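Local atomic coordinates of acetaldehyde dehydrogenase (Acetylating) (Geobacillus thermoglucosidasius, PDB entry 5J78), a protein that probably catalyses the NAD-dependent, reversible conversion of acetaldehyde and CoA to acetyl-CoA, as in ethanol-forming fermentation. Residues Val103-Ser106 / Ile107-Val110; Arg117-Glu120 / Glu121-Val124; Ala400-Glu403 / Lys404-Glu407. All coordinates share one frame; numbering follows the deposited sequence. Where two conformers were deposited one is given.

Contact 1: Val103-Ser106 / Ile107-Val110; sequences VYNS and IKDV
Lys108 lies across one face of the Tyr104 ring where helix 89-107 gives way to a type I turn, Ile107 to Val110. Its CB sits above that face, offset toward the rim and 4.0 Å from the ring centroid, a CH-pi contact, and further along the chain CD comes within 3.5 Å of Tyr104 CE2. Two torsions bring the groups together: Tyr104 CG lies opposite the backbone N about the CA-CB bond (chi1 174°), beside the carbonyl carbon, while Lys108 CG is wedged between its own N and carbonyl carbon (chi1 65°). Beyond the ring the lysine runs straight to CE, then bends at chi4 so that NZ reaches Asn105 OD1 at 2.9 Å, arriving from above the plane of the amide carbonyl. The Asn105 and Lys108 side chains point the same way.

In the backbone of the same turn, Tyr104 O accepts from Lys108 N at 2.9 Å and Ile107 N at 3.1 Å. Ser106 OG turns back to Val103 O at 2.8 Å, and Ile107 CG2 rests 3.5 Å from that hydroxyl oxygen. Ile107 itself packs on Leu152 of helix 143-156, and Tyr104 meets Val62 and Ala66 of helix 55-84. One lysine thus folds back over the last turn of the helix, its methylenes lying against an aromatic face and its ammonium bonded to an amide oxygen whose partial negative charge would help to stabilise it.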
loop_
_atom_site.group_PDB
_atom_site.type_symbol
_atom_site.label_atom_id
_atom_site.label_comp_id
_atom_site.label_asym_id
_atom_site.label_seq_id
_atom_site.Cartn_x
_atom_site.Cartn_y
_atom_site.Cartn_z
ATOM N N VAL A 103 -10.750 33.429 21.062
ATOM C CA VAL A 103 -10.648 32.012 21.395
ATOM C C VAL A 103 -10.403 31.835 22.886
ATOM O O VAL A 103 -11.053 31.022 23.537
ATOM C CB VAL A 103 -9.535 31.317 20.595
ATOM C CG1 VAL A 103 -9.273 29.927 21.115
ATOM C CG2 VAL A 103 -9.890 31.278 19.122
ATOM N N TYR A 104 -9.473 32.603 23.430
ATOM C CA TYR A 104 -9.211 32.566 24.854
ATOM C C TYR A 104 -10.479 32.809 25.678
ATOM O O TYR A 104 -10.807 32.044 26.599
ATOM C CB TYR A 104 -8.163 33.604 25.229
ATOM C CG TYR A 104 -7.994 33.678 26.719
ATOM C CD1 TYR A 104 -7.384 32.652 27.404
ATOM C CD2 TYR A 104 -8.458 34.770 27.437
ATOM C CE1 TYR A 104 -7.231 32.694 28.786
ATOM C CE2 TYR A 104 -8.317 34.835 28.804
ATOM C CZ TYR A 104 -7.697 33.793 29.478
ATOM O OH TYR A 104 -7.559 33.851 30.843
ATOM N N ASN A 105 -11.182 33.886 25.359
ATOM C CA ASN A 105 -12.380 34.246 26.104
ATOM C C ASN A 105 -13.461 33.164 26.027
ATOM O O ASN A 105 -14.190 32.971 26.983
ATOM C CB ASN A 105 -12.914 35.599 25.599
ATOM C CG ASN A 105 -12.075 36.771 26.094
ATOM O OD1 ASN A 105 -11.406 36.684 27.133
ATOM N ND2 ASN A 105 -12.118 37.873 25.368
ATOM N N SER A 106 -13.535 32.436 24.912
ATOM C CA SER A 106 -14.548 31.396 24.743
ATOM C C SER A 106 -14.221 30.083 25.472
ATOM O O SER A 106 -15.065 29.210 25.554
ATOM C CB SER A 106 -14.746 31.081 23.264
ATOM O OG SER A 106 -13.688 30.268 22.806
ATOM N N ILE A 107 -13.001 29.925 25.975
ATOM C CA ILE A 107 -12.628 28.676 26.619
ATOM C C ILE A 107 -12.191 28.870 28.069
ATOM O O ILE A 107 -12.136 27.905 28.830
ATOM C CB ILE A 107 -11.484 27.933 25.833
ATOM C CG1 ILE A 107 -10.146 28.684 25.904
ATOM C CG2 ILE A 107 -11.910 27.709 24.383
ATOM C CD1 ILE A 107 -8.947 27.917 25.309
ATOM N N LYS A 108 -11.894 30.105 28.463
ATOM C CA LYS A 108 -11.268 30.329 29.763
ATOM C C LYS A 108 -12.158 29.907 30.939
ATOM O O LYS A 108 -11.643 29.506 31.973
ATOM C CB LYS A 108 -10.864 31.796 29.928
ATOM C CG LYS A 108 -12.020 32.783 29.970
ATOM C CD LYS A 108 -11.507 34.206 30.175
ATOM C CE LYS A 108 -12.610 35.169 30.598
ATOM N NZ LYS A 108 -12.876 36.165 29.541
ATOM N N ASP A 109 -13.477 29.981 30.783
ATOM C CA ASP A 109 -14.385 29.560 31.853
ATOM C C ASP A 109 -14.945 28.129 31.664
ATOM O O ASP A 109 -15.814 27.708 32.411
ATOM C CB ASP A 109 -15.539 30.558 31.982
ATOM C CG ASP A 109 -15.058 31.959 32.390
ATOM O OD1 ASP A 109 -14.061 32.059 33.142
ATOM O OD2 ASP A 109 -15.665 32.955 31.942
ATOM N N VAL A 110 -14.439 27.370 30.700
ATOM C CA VAL A 110 -14.905 25.993 30.532
ATOM C C VAL A 110 -14.259 25.076 31.581
ATOM O O VAL A 110 -13.049 25.111 31.820
ATOM C CB VAL A 110 -14.617 25.453 29.112
ATOM C CG1 VAL A 110 -14.940 23.954 29.026
ATOM C CG2 VAL A 110 -15.430 26.217 28.070
HETATM O O HOH W 1 -15.232 30.445 28.559
#

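Contact 2: Arg117-Glu120 / Glu121-Val124; sequences RRDE and ENRV
Asp119 and Val124 form an antiparallel hydrogen-bonded pair closing the hairpin between strands 115-119 and 124-138, and because Arg123 and Val124 both face Asp119 the junction is a G1 beta bulge. On the tightly bonded side, Asp119 N gives a straight bond to Val124 O (2.8 Å, 165°). In return Asp119 O receives Val124 N at 3.2 Å and, weakly, Arg123 N, whose positive phi of 56° fits the bulge. Val124 is buried against Arg465 and Ala467 of strand 461-468 and against Asn434 of the second subunit, whose ND2 donates to Asn122 O.

The Asp119 carboxylate ties the turn together from within. With CG anti to the backbone N (chi1 -177°), it swings toward the loop, where OD2 takes Asn122 ND2 at 2.6 Å on its syn side but tilted out of the carboxylate plane, and OD1 takes Asn122 N at 3.3 Å from above that plane. Arg117 NH2 adds a salt bridge to OD2 whose hydrogen bond is weak, while Arg117 NH1 is paired with Glu126. With an alanine here, both Asn122 donors would probably lose their acceptor, Arg117 NH2 its charge partner, and the turn would be freer to move.

The outer side is looser. Glu120, Glu121 and Arg123 are exposed, and Glu120 OE2 meets a glycerol probably carried over from crystallisation. Glu121 approaches Asp119 as a like charge; a water that may ease the meeting of the two acids donates to Glu121 OE2 at 2.7 Å and weakly to Asp119 OD2.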
loop_
_atom_site.group_PDB
_atom_site.type_symbol
_atom_site.label_atom_id
_atom_site.label_comp_id
_atom_site.label_asym_id
_atom_site.label_seq_id
_atom_site.Cartn_x
_atom_site.Cartn_y
_atom_site.Cartn_z
ATOM N N ARG A 117 -19.453 17.780 36.046
ATOM C CA ARG A 117 -20.906 17.791 36.136
ATOM C C ARG A 117 -21.416 16.640 36.984
ATOM O O ARG A 117 -20.932 15.518 36.854
ATOM C CB ARG A 117 -21.515 17.711 34.737
ATOM C CG ARG A 117 -23.014 17.924 34.703
ATOM C CD ARG A 117 -23.557 17.898 33.279
ATOM N NE ARG A 117 -25.011 17.744 33.285
ATOM C CZ ARG A 117 -25.654 16.578 33.234
ATOM N NH1 ARG A 117 -24.979 15.431 33.150
ATOM N NH2 ARG A 117 -26.984 16.557 33.261
ATOM N N ARG A 118 -22.350 16.928 37.887
ATOM C CA ARG A 118 -23.038 15.889 38.650
ATOM C C ARG A 118 -24.525 16.001 38.362
ATOM O O ARG A 118 -25.140 17.040 38.623
ATOM C CB ARG A 118 -22.770 16.010 40.157
ATOM C CG ARG A 118 -21.365 15.621 40.564
ATOM C CD ARG A 118 -21.250 15.387 42.065
ATOM N NE ARG A 118 -19.906 15.718 42.544
ATOM C CZ ARG A 118 -19.120 14.921 43.261
ATOM N NH1 ARG A 118 -19.514 13.706 43.628
ATOM N NH2 ARG A 118 -17.920 15.357 43.620
ATOM N N ASP A 119 -25.084 14.932 37.795
ATOM C CA ASP A 119 -26.509 14.871 37.455
ATOM C C ASP A 119 -27.225 14.022 38.485
ATOM O O ASP A 119 -27.281 12.798 38.376
ATOM C CB ASP A 119 -26.708 14.299 36.057
ATOM C CG ASP A 119 -28.167 14.290 35.619
ATOM O OD1 ASP A 119 -29.071 14.513 36.452
ATOM O OD2 ASP A 119 -28.414 14.047 34.423
ATOM N N GLU A 120 -27.793 14.690 39.475
ATOM C CA GLU A 120 -28.271 14.020 40.660
ATOM C C GLU A 120 -29.531 13.217 40.388
ATOM O O GLU A 120 -29.751 12.184 41.014
ATOM C CB GLU A 120 -28.515 15.043 41.776
ATOM C CG GLU A 120 -27.241 15.682 42.294
ATOM C CD GLU A 120 -26.316 14.674 42.939
ATOM O OE1 GLU A 120 -26.823 13.649 43.453
ATOM O OE2 GLU A 120 -25.085 14.904 42.924
ATOM N N GLU A 121 -30.354 13.668 39.452
ATOM C CA GLU A 121 -31.584 12.941 39.176
ATOM C C GLU A 121 -31.276 11.647 38.429
ATOM O O GLU A 121 -31.862 10.619 38.729
ATOM C CB GLU A 121 -32.582 13.795 38.383
ATOM C CG GLU A 121 -32.222 14.076 36.933
ATOM C CD GLU A 121 -33.322 14.821 36.187
ATOM O OE1 GLU A 121 -34.440 14.950 36.744
ATOM O OE2 GLU A 121 -33.065 15.275 35.046
ATOM N N ASN A 122 -30.351 11.699 37.473
ATOM C CA ASN A 122 -29.991 10.520 36.688
ATOM C C ASN A 122 -28.891 9.678 37.343
ATOM O O ASN A 122 -28.580 8.601 36.868
ATOM C CB ASN A 122 -29.548 10.946 35.280
ATOM C CG ASN A 122 -30.685 11.540 34.479
ATOM O OD1 ASN A 122 -31.825 11.088 34.584
ATOM N ND2 ASN A 122 -30.390 12.570 33.692
ATOM N N ARG A 123 -28.312 10.202 38.420
ATOM C CA ARG A 123 -27.215 9.559 39.168
ATOM C C ARG A 123 -26.007 9.231 38.273
ATOM O O ARG A 123 -25.585 8.079 38.160
ATOM C CB ARG A 123 -27.724 8.300 39.884
ATOM C CG ARG A 123 -28.850 8.572 40.885
ATOM C CD ARG A 123 -29.045 7.415 41.867
ATOM N NE ARG A 123 -28.030 7.426 42.915
ATOM C CZ ARG A 123 -27.895 6.480 43.842
ATOM N NH1 ARG A 123 -28.703 5.428 43.859
ATOM N NH2 ARG A 123 -26.939 6.573 44.747
ATOM N N VAL A 124 -25.444 10.285 37.679
ATOM C CA VAL A 124 -24.335 10.209 36.738
ATOM C C VAL A 124 -23.391 11.378 36.992
ATOM O O VAL A 124 -23.841 12.531 37.015
ATOM C CB VAL A 124 -24.802 10.290 35.252
ATOM C CG1 VAL A 124 -23.583 10.361 34.287
ATOM C CG2 VAL A 124 -25.700 9.139 34.894
HETATM O O HOH W 2 -30.667 16.127 34.227
#

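Contact 3: Ala400-Glu403 / Lys404-Glu407; sequences AEDE and KVIE
The start of helix 403-410, just after strand 395-399 of the parallel sheet, is capped by Asp402 at the N-cap position. A chi1 of -171° turns its CG away from the residue's own N and carries OD1 over the first turn to accept from Lys404 N at 3.2 Å and Val405 N at 3.4 Å; both bonds are weak, the second the straighter. The same residue's carbonyl oxygen takes Ile406 N in the carbonyl plane at 3.1 Å, and Glu407 N to Glu403 O continues the helical pattern. Val405 CG2 presses against the capping carboxylate, 3.2 Å from Asp402 CG, the two side chains crossing at about a right angle.

On the inner side Ile406 CG1 meets Ala400 CB at 3.9 Å, and CD1 reaches back over Ala400 O, an oxygen also bonded to Asn421.

One turn apart, Glu403 and Glu407 bring their carboxylates together, OE2 to OE2 at 2.6 Å, with the planes 79° apart. Glu403 reaches there through a bend at chi2, whereas Glu407 is extended beyond CG. With oxygens this close, one of the two acids is probably protonated and donates to the other. Lys404 NZ bridges to Glu407 OE1 on its syn side at 3.3 Å, which would partly offset the crowding of negative charge. Trp125 of a second subunit packs on both glutamates, and Phe468 of that subunit on Ile406. A side-chain acceptor over the amino end, followed by i to i+4 backbone bonding, is typical of an Asp N-cap at the start of an alpha helix.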
loop_
_atom_site.group_PDB
_atom_site.type_symbol
_atom_site.label_atom_id
_atom_site.label_comp_id
_atom_site.label_asym_id
_atom_site.label_seq_id
_atom_site.Cartn_x
_atom_site.Cartn_y
_atom_site.Cartn_z
ATOM N N ALA A 400 -29.948 40.641 3.887
ATOM C CA ALA A 400 -31.386 40.804 3.711
ATOM C C ALA A 400 -32.033 41.362 4.967
ATOM O O ALA A 400 -31.526 41.164 6.058
ATOM C CB ALA A 400 -32.016 39.463 3.330
ATOM N N GLU A 401 -33.140 42.090 4.811
ATOM C CA GLU A 401 -33.910 42.550 5.970
ATOM C C GLU A 401 -35.279 41.868 6.040
ATOM O O GLU A 401 -36.009 42.002 7.023
ATOM C CB GLU A 401 -34.062 44.071 5.927
ATOM C CG GLU A 401 -32.725 44.818 6.009
ATOM C CD GLU A 401 -31.947 44.513 7.286
ATOM O OE1 GLU A 401 -32.576 44.137 8.301
ATOM O OE2 GLU A 401 -30.702 44.645 7.277
ATOM N N ASP A 402 -35.607 41.123 4.996
ATOM C CA ASP A 402 -36.847 40.369 4.932
ATOM C C ASP A 402 -36.654 39.034 5.655
ATOM O O ASP A 402 -36.041 38.117 5.108
ATOM C CB ASP A 402 -37.253 40.161 3.465
ATOM C CG ASP A 402 -38.645 39.572 3.312
ATOM O OD1 ASP A 402 -39.089 38.817 4.201
ATOM O OD2 ASP A 402 -39.291 39.851 2.280
ATOM N N GLU A 403 -37.166 38.945 6.881
ATOM C CA GLU A 403 -37.019 37.755 7.728
ATOM C C GLU A 403 -37.537 36.458 7.102
ATOM O O GLU A 403 -36.962 35.391 7.322
ATOM C CB GLU A 403 -37.737 37.980 9.053
ATOM C CG GLU A 403 -37.798 36.745 9.984
ATOM C CD GLU A 403 -36.422 36.264 10.423
ATOM O OE1 GLU A 403 -35.465 37.070 10.415
ATOM O OE2 GLU A 403 -36.298 35.077 10.778
ATOM N N LYS A 404 -38.615 36.535 6.326
ATOM C CA LYS A 404 -39.212 35.330 5.767
ATOM C C LYS A 404 -38.361 34.807 4.631
ATOM O O LYS A 404 -38.242 33.598 4.442
ATOM C CB LYS A 404 -40.651 35.591 5.300
ATOM C CG LYS A 404 -41.651 35.831 6.455
ATOM C CD LYS A 404 -41.713 34.662 7.474
ATOM C CE LYS A 404 -42.473 35.033 8.750
ATOM N NZ LYS A 404 -41.686 34.719 9.981
ATOM N N VAL A 405 -37.759 35.722 3.885
ATOM C CA VAL A 405 -36.793 35.349 2.859
ATOM C C VAL A 405 -35.560 34.673 3.482
ATOM O O VAL A 405 -35.073 33.644 2.984
ATOM C CB VAL A 405 -36.370 36.573 2.050
ATOM C CG1 VAL A 405 -35.320 36.188 1.005
ATOM C CG2 VAL A 405 -37.617 37.197 1.386
ATOM N N ILE A 406 -35.069 35.259 4.569
ATOM C CA ILE A 406 -33.936 34.705 5.296
ATOM C C ILE A 406 -34.247 33.268 5.716
ATOM O O ILE A 406 -33.504 32.349 5.396
ATOM C CB ILE A 406 -33.601 35.549 6.531
ATOM C CG1 ILE A 406 -33.057 36.918 6.113
ATOM C CG2 ILE A 406 -32.559 34.856 7.383
ATOM C CD1 ILE A 406 -32.949 37.909 7.279
ATOM N N GLU A 407 -35.363 33.093 6.415
ATOM C CA GLU A 407 -35.822 31.771 6.837
ATOM C C GLU A 407 -35.938 30.793 5.672
ATOM O O GLU A 407 -35.486 29.651 5.760
ATOM C CB GLU A 407 -37.166 31.898 7.557
ATOM C CG GLU A 407 -37.014 32.333 9.018
ATOM C CD GLU A 407 -38.321 32.786 9.663
ATOM O OE1 GLU A 407 -39.394 32.615 9.041
ATOM O OE2 GLU A 407 -38.272 33.314 10.797
#

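How the contacts relate
The three contacts follow one another along the chain without touching. Contacts 1 and 2 are nearest, with centres 25 Å apart and closest atoms about 10 Å apart: the chain leaves helix 89-107 through the turn of contact 1 and enters the hairpin of contact 2. Contact 3 lies about 42 Å from contact 2 between centres, in the part of the fold built on the parallel sheet. Within the tetramer, however, contact 3 of one subunit faces contact 2 of a neighbouring subunit, through a long, weak ion pair from Glu407 to Arg118. Contact 1 meets no other subunit. None of the contacts includes Cys273, which is present as 3-sulfinoalanine.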